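Local coordinates for protein glycine cleavage system transcriptional repressor, putative (Vibrio cholerae, PDB 1U8S) that is a putative transcriptional repressor of the glycine cleavage system, built of two ACT domains that probably sense a small ligand, at residues Thr14-Pro17 and Asn21-Val24; Glu160-Leu165 and Gly173-Ile178; Lys109-Phe114 and Ile119-Leu124. All blocks are in the same frame, centred on the assembly; numbering follows the deposited sequence.

Interaction 1: Thr14-Pro17 and Asn21-Val24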
ATOM      1  N   THR B  14      -4.725  13.037  -8.662  1.00 50.55           N
ATOM      2  CA  THR B  14      -6.168  12.980  -8.706  1.00 50.26           C
ATOM      3  C   THR B  14      -6.521  11.742  -9.512  1.00 50.28           C
ATOM      4  O   THR B  14      -6.159  11.623 -10.688  1.00 47.13           O
ATOM      5  CB  THR B  14      -6.761  14.220  -9.389  1.00 51.14           C
ATOM      6  OG1 THR B  14      -6.254  15.402  -8.757  1.00 51.06           O
ATOM      7  CG2 THR B  14      -8.274  14.206  -9.268  1.00 50.38           C
ATOM      8  N   ASP B  15      -7.214  10.817  -8.862  1.00 50.76           N
ATOM      9  CA  ASP B  15      -7.619   9.581  -9.500  1.00 54.40           C
ATOM     10  C   ASP B  15      -8.504   9.807 -10.720  1.00 55.74           C
ATOM     11  O   ASP B  15      -9.545  10.454 -10.649  1.00 55.87           O
ATOM     12  CB  ASP B  15      -8.339   8.685  -8.490  1.00 56.14           C
ATOM     13  CG  ASP B  15      -8.758   7.351  -9.085  1.00 57.25           C
ATOM     14  OD1 ASP B  15      -7.888   6.681  -9.682  1.00 55.22           O
ATOM     15  OD2 ASP B  15      -9.951   6.976  -8.947  1.00 58.57           O
ATOM     16  N   ARG B  16      -8.060   9.261 -11.842  1.00 58.34           N
ATOM     17  CA  ARG B  16      -8.763   9.349 -13.109  1.00 61.18           C
ATOM     18  C   ARG B  16      -8.590   7.995 -13.799  1.00 62.38           C
ATOM     19  O   ARG B  16      -7.601   7.293 -13.573  1.00 62.56           O
ATOM     20  CB  ARG B  16      -8.166  10.468 -13.969  1.00 62.50           C
ATOM     21  CG  ARG B  16      -6.655  10.638 -13.820  1.00 67.01           C
ATOM     22  CD  ARG B  16      -6.067  11.573 -14.880  1.00 69.55           C
ATOM     23  NE  ARG B  16      -5.959  10.907 -16.178  1.00 73.26           N
ATOM     24  CZ  ARG B  16      -4.928  10.155 -16.563  1.00 73.47           C
ATOM     25  NH1 ARG B  16      -3.889   9.971 -15.756  1.00 71.90           N
ATOM     26  NH2 ARG B  16      -4.948   9.563 -17.750  1.00 75.03           N
ATOM     27  N   PRO B  17      -9.546   7.618 -14.656  1.00 62.91           N
ATOM     28  CA  PRO B  17      -9.559   6.359 -15.404  1.00 61.78           C
ATOM     29  C   PRO B  17      -8.240   5.665 -15.760  1.00 60.81           C
ATOM     30  O   PRO B  17      -8.075   4.478 -15.463  1.00 60.52           O
ATOM     31  CB  PRO B  17     -10.389   6.715 -16.625  1.00 62.47           C
ATOM     32  CG  PRO B  17     -11.467   7.562 -16.002  1.00 62.41           C
ATOM     33  CD  PRO B  17     -10.673   8.477 -15.074  1.00 63.05           C
ATOM     34  N   ASN B  21      -2.526   3.288 -15.550  1.00 58.91           N
ATOM     35  CA  ASN B  21      -2.095   2.643 -16.787  1.00 59.56           C
ATOM     36  C   ASN B  21      -0.747   3.210 -17.196  1.00 59.28           C
ATOM     37  O   ASN B  21       0.228   2.483 -17.355  1.00 60.25           O
ATOM     38  CB  ASN B  21      -3.096   2.903 -17.917  1.00 61.10           C
ATOM     39  CG  ASN B  21      -4.163   1.832 -18.014  1.00 62.75           C
ATOM     40  OD1 ASN B  21      -5.312   2.116 -18.366  1.00 64.86           O
ATOM     41  ND2 ASN B  21      -3.789   0.589 -17.725  1.00 62.59           N
ATOM     42  N   GLU B  22      -0.708   4.526 -17.357  1.00 58.69           N
ATOM     43  CA  GLU B  22       0.501   5.222 -17.770  1.00 58.42           C
ATOM     44  C   GLU B  22       1.677   4.934 -16.854  1.00 57.26           C
ATOM     45  O   GLU B  22       2.811   4.800 -17.315  1.00 56.85           O
ATOM     46  CB  GLU B  22       0.227   6.724 -17.818  1.00 59.71           C
ATOM     47  CG  GLU B  22      -0.976   7.076 -18.679  1.00 61.75           C
ATOM     48  CD  GLU B  22      -1.550   8.443 -18.357  1.00 62.91           C
ATOM     49  OE1 GLU B  22      -2.657   8.753 -18.849  1.00 61.96           O
ATOM     50  OE2 GLU B  22      -0.893   9.207 -17.615  1.00 64.52           O
ATOM     51  N   VAL B  23       1.412   4.830 -15.557  1.00 56.28           N
ATOM     52  CA  VAL B  23       2.479   4.561 -14.607  1.00 54.50           C
ATOM     53  C   VAL B  23       3.152   3.226 -14.871  1.00 53.74           C
ATOM     54  O   VAL B  23       4.368   3.168 -15.054  1.00 53.15           O
ATOM     55  CB  VAL B  23       1.968   4.584 -13.168  1.00 54.76           C
ATOM     56  CG1 VAL B  23       3.110   4.286 -12.214  1.00 56.11           C
ATOM     57  CG2 VAL B  23       1.372   5.947 -12.859  1.00 55.01           C
ATOM     58  N   VAL B  24       2.379   2.149 -14.898  1.00 53.27           N
ATOM     59  CA  VAL B  24       2.971   0.837 -15.148  1.00 55.02           C
ATOM     60  C   VAL B  24       3.422   0.764 -16.598  1.00 55.68           C
ATOM     61  O   VAL B  24       4.306  -0.017 -16.955  1.00 56.39           O
ATOM     62  CB  VAL B  24       1.968  -0.321 -14.883  1.00 54.24           C
ATOM     63  CG1 VAL B  24       1.376  -0.188 -13.496  1.00 54.19           C
ATOM     64  CG2 VAL B  24       0.882  -0.332 -15.942  1.00 54.71           C
TER

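Interaction 2: Glu160-Leu165 and Gly173-Ile178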
ATOM      1  N   GLU B 160      -1.295 -14.747  22.405  1.00 40.04           N
ATOM      2  CA  GLU B 160      -1.218 -14.627  23.848  1.00 39.69           C
ATOM      3  C   GLU B 160      -0.506 -13.333  24.218  1.00 37.33           C
ATOM      4  O   GLU B 160      -0.977 -12.582  25.063  1.00 37.44           O
ATOM      5  CB  GLU B 160      -0.514 -15.856  24.442  1.00 43.91           C
ATOM      6  CG  GLU B 160      -1.476 -17.026  24.673  1.00 48.88           C
ATOM      7  CD  GLU B 160      -0.781 -18.333  25.021  1.00 52.86           C
ATOM      8  OE1 GLU B 160      -1.465 -19.247  25.535  1.00 53.52           O
ATOM      9  OE2 GLU B 160       0.441 -18.454  24.769  1.00 55.59           O
ATOM     10  N   GLU B 161       0.617 -13.057  23.572  1.00 35.58           N
ATOM     11  CA  GLU B 161       1.351 -11.833  23.856  1.00 35.32           C
ATOM     12  C   GLU B 161       0.493 -10.600  23.552  1.00 35.15           C
ATOM     13  O   GLU B 161       0.561  -9.596  24.260  1.00 34.44           O
ATOM     14  CB  GLU B 161       2.645 -11.812  23.044  1.00 36.42           C
ATOM     15  CG  GLU B 161       3.430 -13.108  23.190  1.00 39.73           C
ATOM     16  CD  GLU B 161       4.814 -13.034  22.597  1.00 41.50           C
ATOM     17  OE1 GLU B 161       4.958 -12.433  21.509  1.00 43.22           O
ATOM     18  OE2 GLU B 161       5.751 -13.593  23.211  1.00 40.10           O
ATOM     19  N   PHE B 162      -0.323 -10.687  22.505  1.00 35.90           N
ATOM     20  CA  PHE B 162      -1.206  -9.590  22.122  1.00 34.37           C
ATOM     21  C   PHE B 162      -2.285  -9.373  23.175  1.00 34.78           C
ATOM     22  O   PHE B 162      -2.705  -8.236  23.410  1.00 33.18           O
ATOM     23  CB  PHE B 162      -1.876  -9.887  20.782  1.00 35.32           C
ATOM     24  CG  PHE B 162      -2.982  -8.932  20.440  1.00 35.59           C
ATOM     25  CD1 PHE B 162      -2.696  -7.648  19.975  1.00 35.72           C
ATOM     26  CD2 PHE B 162      -4.318  -9.294  20.634  1.00 34.49           C
ATOM     27  CE1 PHE B 162      -3.727  -6.735  19.713  1.00 35.28           C
ATOM     28  CE2 PHE B 162      -5.358  -8.392  20.377  1.00 33.54           C
ATOM     29  CZ  PHE B 162      -5.061  -7.110  19.916  1.00 33.93           C
ATOM     30  N   ASP B 163      -2.751 -10.470  23.784  1.00 36.18           N
ATOM     31  CA  ASP B 163      -3.773 -10.404  24.829  1.00 37.49           C
ATOM     32  C   ASP B 163      -3.188  -9.811  26.107  1.00 37.11           C
ATOM     33  O   ASP B 163      -3.853  -9.030  26.800  1.00 37.14           O
ATOM     34  CB  ASP B 163      -4.348 -11.792  25.132  1.00 40.59           C
ATOM     35  CG  ASP B 163      -5.242 -12.314  24.019  1.00 44.16           C
ATOM     36  OD1 ASP B 163      -5.835 -11.480  23.295  1.00 43.74           O
ATOM     37  OD2 ASP B 163      -5.366 -13.556  23.882  1.00 45.98           O
ATOM     38  N   ALA B 164      -1.952 -10.200  26.420  1.00 35.42           N
ATOM     39  CA  ALA B 164      -1.254  -9.686  27.601  1.00 35.23           C
ATOM     40  C   ALA B 164      -1.093  -8.169  27.474  1.00 35.67           C
ATOM     41  O   ALA B 164      -1.372  -7.430  28.419  1.00 38.14           O
ATOM     42  CB  ALA B 164       0.110 -10.332  27.730  1.00 31.53           C
ATOM     43  N   LEU B 165      -0.642  -7.708  26.308  1.00 32.87           N
ATOM     44  CA  LEU B 165      -0.466  -6.285  26.094  1.00 31.58           C
ATOM     45  C   LEU B 165      -1.812  -5.602  26.346  1.00 32.87           C
ATOM     46  O   LEU B 165      -1.898  -4.644  27.132  1.00 30.67           O
ATOM     47  CB  LEU B 165       0.010  -6.025  24.669  1.00 31.34           C
ATOM     48  CG  LEU B 165       0.288  -4.565  24.291  1.00 33.73           C
ATOM     49  CD1 LEU B 165       1.273  -3.943  25.274  1.00 32.24           C
ATOM     50  CD2 LEU B 165       0.841  -4.514  22.866  1.00 32.33           C
ATOM     51  N   GLY B 173      -9.135  -5.781  22.674  1.00 41.13           N
ATOM     52  CA  GLY B 173      -8.491  -6.106  21.425  1.00 41.31           C
ATOM     53  C   GLY B 173      -8.788  -7.517  20.981  1.00 42.55           C
ATOM     54  O   GLY B 173      -8.925  -8.429  21.792  1.00 44.23           O
ATOM     55  N   SER B 174      -8.912  -7.684  19.675  1.00 43.73           N
ATOM     56  CA  SER B 174      -9.155  -8.980  19.081  1.00 44.37           C
ATOM     57  C   SER B 174      -8.073  -9.224  18.040  1.00 45.42           C
ATOM     58  O   SER B 174      -7.460  -8.291  17.524  1.00 45.51           O
ATOM     59  CB  SER B 174     -10.544  -9.033  18.439  1.00 43.06           C
ATOM     60  OG  SER B 174     -10.821  -7.862  17.697  1.00 41.92           O
ATOM     61  N   LEU B 175      -7.828 -10.489  17.747  1.00 47.37           N
ATOM     62  CA  LEU B 175      -6.812 -10.846  16.779  1.00 49.54           C
ATOM     63  C   LEU B 175      -7.445 -11.810  15.777  1.00 51.07           C
ATOM     64  O   LEU B 175      -8.340 -12.585  16.115  1.00 52.53           O
ATOM     65  CB  LEU B 175      -5.635 -11.477  17.514  1.00 49.65           C
ATOM     66  CG  LEU B 175      -4.295 -11.575  16.803  1.00 51.02           C
ATOM     67  CD1 LEU B 175      -3.201 -11.765  17.826  1.00 51.46           C
ATOM     68  CD2 LEU B 175      -4.317 -12.728  15.820  1.00 51.97           C
ATOM     69  N   ASN B 176      -6.997 -11.740  14.533  1.00 52.55           N
ATOM     70  CA  ASN B 176      -7.547 -12.589  13.494  1.00 52.24           C
ATOM     71  C   ASN B 176      -6.386 -13.068  12.632  1.00 52.12           C
ATOM     72  O   ASN B 176      -5.447 -12.311  12.384  1.00 52.65           O
ATOM     73  CB  ASN B 176      -8.531 -11.775  12.646  1.00 53.15           C
ATOM     74  CG  ASN B 176      -9.713 -12.594  12.164  1.00 55.86           C
ATOM     75  OD1 ASN B 176      -9.998 -12.643  10.962  1.00 56.89           O
ATOM     76  ND2 ASN B 176     -10.421 -13.229  13.099  1.00 55.40           N
ATOM     77  N   PHE B 177      -6.442 -14.324  12.197  1.00 51.80           N
ATOM     78  CA  PHE B 177      -5.407 -14.896  11.337  1.00 50.54           C
ATOM     79  C   PHE B 177      -6.021 -15.321  10.012  1.00 50.73           C
ATOM     80  O   PHE B 177      -7.103 -15.901   9.978  1.00 49.52           O
ATOM     81  CB  PHE B 177      -4.777 -16.122  11.984  1.00 49.83           C
ATOM     82  CG  PHE B 177      -3.891 -15.811  13.147  1.00 50.23           C
ATOM     83  CD1 PHE B 177      -2.693 -15.129  12.966  1.00 49.81           C
ATOM     84  CD2 PHE B 177      -4.240 -16.219  14.424  1.00 49.19           C
ATOM     85  CE1 PHE B 177      -1.855 -14.859  14.041  1.00 49.59           C
ATOM     86  CE2 PHE B 177      -3.407 -15.952  15.506  1.00 51.39           C
ATOM     87  CZ  PHE B 177      -2.210 -15.270  15.311  1.00 50.84           C
ATOM     88  N   ILE B 178      -5.331 -15.021   8.917  1.00 52.24           N
ATOM     89  CA  ILE B 178      -5.802 -15.403   7.587  1.00 51.91           C
ATOM     90  C   ILE B 178      -4.600 -15.865   6.775  1.00 52.01           C
ATOM     91  O   ILE B 178      -3.644 -15.110   6.596  1.00 52.17           O
ATOM     92  CB  ILE B 178      -6.415 -14.225   6.819  1.00 51.51           C
ATOM     93  CG1 ILE B 178      -7.469 -13.517   7.665  1.00 53.33           C
ATOM     94  CG2 ILE B 178      -7.034 -14.727   5.533  1.00 50.58           C
ATOM     95  CD1 ILE B 178      -7.884 -12.169   7.075  1.00 53.39           C
TER

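Interaction 3: Lys109-Phe114 and Ile119-Leu124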
ATOM      1  N   LYS B 109       2.029   2.030  20.775  1.00 38.37           N
ATOM      2  CA  LYS B 109       2.271   0.912  21.688  1.00 36.68           C
ATOM      3  C   LYS B 109       2.068  -0.358  20.868  1.00 34.97           C
ATOM      4  O   LYS B 109       2.818  -1.325  20.982  1.00 33.62           O
ATOM      5  CB  LYS B 109       1.262   0.946  22.839  1.00 38.34           C
ATOM      6  CG  LYS B 109       1.515   2.045  23.855  1.00 40.94           C
ATOM      7  CD  LYS B 109       2.243   1.502  25.077  1.00 45.76           C
ATOM      8  CE  LYS B 109       2.866   2.616  25.887  1.00 46.15           C
ATOM      9  NZ  LYS B 109       1.933   3.766  25.953  1.00 48.34           N
ATOM     10  N   PHE B 110       1.047  -0.333  20.019  1.00 33.93           N
ATOM     11  CA  PHE B 110       0.726  -1.473  19.181  1.00 30.75           C
ATOM     12  C   PHE B 110       1.632  -1.647  17.987  1.00 30.65           C
ATOM     13  O   PHE B 110       1.879  -2.775  17.575  1.00 33.62           O
ATOM     14  CB  PHE B 110      -0.745  -1.422  18.796  1.00 26.89           C
ATOM     15  CG  PHE B 110      -1.650  -1.834  19.927  1.00 27.09           C
ATOM     16  CD1 PHE B 110      -1.749  -3.179  20.298  1.00 23.85           C
ATOM     17  CD2 PHE B 110      -2.310  -0.880  20.701  1.00 26.35           C
ATOM     18  CE1 PHE B 110      -2.475  -3.564  21.415  1.00 23.78           C
ATOM     19  CE2 PHE B 110      -3.045  -1.261  21.827  1.00 25.68           C
ATOM     20  CZ  PHE B 110      -3.125  -2.605  22.183  1.00 24.75           C
ATOM     21  N   THR B 111       2.160  -0.556  17.440  1.00 31.49           N
ATOM     22  CA  THR B 111       3.077  -0.689  16.327  1.00 33.12           C
ATOM     23  C   THR B 111       4.363  -1.230  16.929  1.00 34.25           C
ATOM     24  O   THR B 111       5.021  -2.087  16.346  1.00 35.67           O
ATOM     25  CB  THR B 111       3.343   0.668  15.600  1.00 35.09           C
ATOM     26  OG1 THR B 111       3.927   1.613  16.503  1.00 36.84           O
ATOM     27  CG2 THR B 111       2.048   1.231  15.043  1.00 34.31           C
ATOM     28  N   GLN B 112       4.711  -0.748  18.117  1.00 36.43           N
ATOM     29  CA  GLN B 112       5.919  -1.220  18.790  1.00 36.59           C
ATOM     30  C   GLN B 112       5.806  -2.727  19.056  1.00 36.40           C
ATOM     31  O   GLN B 112       6.792  -3.465  18.972  1.00 37.39           O
ATOM     32  CB  GLN B 112       6.115  -0.459  20.104  1.00 38.98           C
ATOM     33  CG  GLN B 112       7.419  -0.737  20.846  1.00 43.41           C
ATOM     34  CD  GLN B 112       8.678  -0.291  20.087  1.00 47.16           C
ATOM     35  OE1 GLN B 112       9.666   0.137  20.705  1.00 49.80           O
ATOM     36  NE2 GLN B 112       8.657  -0.404  18.752  1.00 45.93           N
ATOM     37  N   PHE B 113       4.597  -3.181  19.372  1.00 35.19           N
ATOM     38  CA  PHE B 113       4.349  -4.594  19.634  1.00 34.07           C
ATOM     39  C   PHE B 113       4.818  -5.438  18.454  1.00 35.93           C
ATOM     40  O   PHE B 113       5.385  -6.518  18.639  1.00 37.75           O
ATOM     41  CB  PHE B 113       2.854  -4.827  19.854  1.00 31.36           C
ATOM     42  CG  PHE B 113       2.470  -6.279  19.980  1.00 29.27           C
ATOM     43  CD1 PHE B 113       2.730  -6.985  21.151  1.00 27.71           C
ATOM     44  CD2 PHE B 113       1.843  -6.936  18.926  1.00 29.42           C
ATOM     45  CE1 PHE B 113       2.372  -8.317  21.277  1.00 26.24           C
ATOM     46  CE2 PHE B 113       1.474  -8.277  19.032  1.00 30.93           C
ATOM     47  CZ  PHE B 113       1.739  -8.969  20.213  1.00 30.74           C
ATOM     48  N   PHE B 114       4.569  -4.952  17.242  1.00 35.02           N
ATOM     49  CA  PHE B 114       4.975  -5.680  16.050  1.00 35.49           C
ATOM     50  C   PHE B 114       6.438  -5.473  15.727  1.00 35.98           C
ATOM     51  O   PHE B 114       7.087  -6.363  15.188  1.00 37.97           O
ATOM     52  CB  PHE B 114       4.098  -5.280  14.868  1.00 34.45           C
ATOM     53  CG  PHE B 114       2.681  -5.730  15.016  1.00 34.53           C
ATOM     54  CD1 PHE B 114       2.380  -7.087  15.068  1.00 33.59           C
ATOM     55  CD2 PHE B 114       1.657  -4.808  15.183  1.00 34.82           C
ATOM     56  CE1 PHE B 114       1.078  -7.523  15.292  1.00 37.43           C
ATOM     57  CE2 PHE B 114       0.347  -5.231  15.408  1.00 36.23           C
ATOM     58  CZ  PHE B 114       0.055  -6.587  15.465  1.00 36.26           C
ATOM     59  N   ILE B 119       7.668  -8.127  13.114  1.00 38.21           N
ATOM     60  CA  ILE B 119       6.546  -8.392  12.219  1.00 34.60           C
ATOM     61  C   ILE B 119       6.262  -7.072  11.491  1.00 34.65           C
ATOM     62  O   ILE B 119       6.043  -6.036  12.125  1.00 32.06           O
ATOM     63  CB  ILE B 119       5.300  -8.823  13.009  1.00 32.82           C
ATOM     64  CG1 ILE B 119       5.613 -10.120  13.758  1.00 34.22           C
ATOM     65  CG2 ILE B 119       4.107  -9.013  12.066  1.00 31.71           C
ATOM     66  CD1 ILE B 119       4.489 -10.616  14.663  1.00 35.57           C
ATOM     67  N   GLY B 120       6.282  -7.109  10.162  1.00 34.30           N
ATOM     68  CA  GLY B 120       6.037  -5.905   9.389  1.00 32.44           C
ATOM     69  C   GLY B 120       4.559  -5.654   9.206  1.00 32.86           C
ATOM     70  O   GLY B 120       3.819  -6.577   8.890  1.00 33.86           O
ATOM     71  N   MET B 121       4.109  -4.421   9.417  1.00 30.69           N
ATOM     72  CA  MET B 121       2.694  -4.134   9.231  1.00 31.48           C
ATOM     73  C   MET B 121       2.478  -3.771   7.770  1.00 31.10           C
ATOM     74  O   MET B 121       3.412  -3.350   7.093  1.00 32.25           O
ATOM     75  CB  MET B 121       2.264  -2.962  10.104  1.00 31.35           C
ATOM     76  CG  MET B 121       2.687  -3.052  11.550  1.00 31.87           C
ATOM     77  SD  MET B 121       2.107  -1.575  12.441  1.00 37.02           S
ATOM     78  CE  MET B 121       3.304  -0.339  11.871  1.00 36.54           C
ATOM     79  N   ALA B 122       1.247  -3.940   7.289  1.00 30.64           N
ATOM     80  CA  ALA B 122       0.901  -3.610   5.912  1.00 28.88           C
ATOM     81  C   ALA B 122      -0.121  -2.475   5.887  1.00 28.24           C
ATOM     82  O   ALA B 122      -0.222  -1.734   4.913  1.00 30.06           O
ATOM     83  CB  ALA B 122       0.347  -4.816   5.214  1.00 28.76           C
ATOM     84  N   SER B 123      -0.891  -2.333   6.956  1.00 26.48           N
ATOM     85  CA  SER B 123      -1.877  -1.256   7.005  1.00 26.38           C
ATOM     86  C   SER B 123      -2.275  -0.941   8.430  1.00 25.45           C
ATOM     87  O   SER B 123      -2.291  -1.813   9.294  1.00 22.55           O
ATOM     88  CB  SER B 123      -3.130  -1.604   6.186  1.00 24.50           C
ATOM     89  OG  SER B 123      -3.932  -2.567   6.853  1.00 25.89           O
ATOM     90  N   LEU B 124      -2.617   0.319   8.655  1.00 26.59           N
ATOM     91  CA  LEU B 124      -2.988   0.768   9.977  1.00 28.38           C
ATOM     92  C   LEU B 124      -4.003   1.890   9.895  1.00 29.61           C
ATOM     93  O   LEU B 124      -4.090   2.586   8.897  1.00 32.11           O
ATOM     94  CB  LEU B 124      -1.725   1.235  10.717  1.00 28.42           C
ATOM     95  CG  LEU B 124      -1.797   1.732  12.161  1.00 32.92           C
ATOM     96  CD1 LEU B 124      -0.426   1.626  12.823  1.00 32.22           C
ATOM     97  CD2 LEU B 124      -2.298   3.165  12.179  1.00 32.01           C
TER

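Interaction 1: Thr14-Pro17 and Asn21-Val24
Arg-16 NH2 and Glu-22 OE1 lie 2.7 Å apart and form a charged hydrogen bond, a salt bridge at the protein surface that joins the loop 14-17 to the helical segment 21-24. The N-H...acceptor angle is 153°, so the bond is fairly straight. It is not a flat, two-pronged pairing. The guanidinium and carboxylate planes are 34° apart, and NH2 comes to OE1 from above the carboxylate plane. On the arginine side, OE1 is near the edge of the guanidinium but tilted a little from its plane. Arg-16 NH1 makes no such bond; it is 3.6 Å from Glu-22 OE2. One nitrogen and one oxygen therefore carry the link.

The two side chains cross at about a right angle. Arg-16 starts with its CG between the backbone N and the carbonyl carbon, chi1 35°, and the bend at chi3 then turns the guanidinium toward the helix. Glu-22 reaches out with an extended chain beyond CG.

The buried face of the same helix turns to the sheet. Val-23 packs on Leu-48, and Val-24 packs on Met-50 and Ile-34. Asn-21 faces the second subunit, where its OD1 makes a weak hydrogen bond to Gln-112 of that chain. The salt bridge thus ties the loop after strand 5-14 to the first turn of helix 19-28. This is the first beta-alpha connection of the ACT domain's beta-alpha-beta-beta-alpha-beta fold, a region that helps form the ligand site in a number of relatives.

Interaction 2: Glu160-Leu165 and Gly173-Ile178
Phe-162 leaves helix 155-168 with its CG anti to the backbone N, chi1 169°, and reaches down to the strand segment 173-178. Its CB touches Leu-175 first, 3.7 Å from CD1 of that leucine. The same methyl lies 3.9 Å from Phe-162 CG, oblique to the ring. One step on, Phe-162 CD2 is 4.0 Å from Leu-175 CB. The two side chains run past each other in opposite directions, each lying alongside the other.

The far edge of the ring, CE2 and CZ, meets backbone. This is the last helix of the second ACT domain laid over the strand 172-179, outermost in this chain's sheet, the alpha-beta end of the beta-alpha-beta-beta-alpha-beta fold. The segments run nearly antiparallel, at 167°, with their axes 8.8 Å apart. Phe-162 CE2 comes edge-on to Gly-173 C at 3.6 Å. It also lies 3.5 Å from Ser-174 O, which sits oblique to the ring. At the tip, Phe-162 CZ is 3.9 Å from Gly-173 CA. Because Gly-173 has no side chain, the edge of the ring can settle directly against the strand.

Leu-175 uses its other branch on Phe-177, with CD2 3.3 Å above that ring's plane and offset toward the rim. The Phe-177 ring packs on Leu-155 and Leu-158 of the helix. Phe-162 also touches Val-96 of strand 92-100, and Phe-110 and Phe-113 of helix 107-116.

Interaction 3: Lys109-Phe114 and Ile119-Leu124
Ile-119 opens the return from helix 107-116 by donating its backbone N-H to Phe-114 O, a hydrogen bond of 2.8 Å with an N-H...acceptor angle of 157°. This i to i+5 bond ties the last turn of the helix to the start of the return. The isoleucine side chain then meets the ring of Phe-114. Its CG2 lies 4.0 Å from Phe-114 CD1, approaching obliquely.

At Met-121 the chain returns to the same ring from its other ortho carbon: Met-121 CG is 4.2 Å from Phe-114 CD2. The two side chains cross at about a right angle. Met-121 SD is 5.4 Å from the ring centroid of Phe-114, an oblique Met-aromatic contact. SD already lies against Thr-111 CG2, and the bend at chi3, -76°, keeps CE beside the same threonine, 3.8 Å from its CG2. The hydroxyl of Thr-111 is held by Glu-108 O, while its methyl serves the apolar contact.

Ala-122 and Ser-123 both face Ser-146 in a classic beta bulge, where the strand turns a corner. Beyond it, Leu-124 points back to the helix. Its CD1 presses on Thr-111 CG2 at 3.3 Å, a tight fit.

Phe-114 is also covered on one face by Phe-113 CD2, and it packs on Val-96 and Ile-145 of the sheet. Ile-119 reaches Ala-147 and Val-149 of strand 141-149 and Leu-158 of helix 155-168. Met-121 packs on Cys-20 and Leu-124 on Ile-34, both of the second subunit, and Leu-124 O is hydrogen-bonded to Ser-37 OG of that subunit. The contact thus lies between helix 107-116, its own sheet and the partner chain.

How the interactions relate
Along the chain the order is interaction 1, interaction 3, interaction 2. Interaction 1 belongs to the first ACT domain. The other two belong to the second, on the opposite side of the chain's centre. The centres of interactions 1 and 3 are about 30 Å apart, and those of 1 and 2 about 38 Å. Interactions 2 and 3 have centres only 12 Å apart and touch. Phe-110 and Phe-113 of helix 107-116 pack on Leu-165, so both helices share one core over one sheet. Interactions 1 and 3 both meet the second subunit, which brings the first domain of one chain against the second domain of the other.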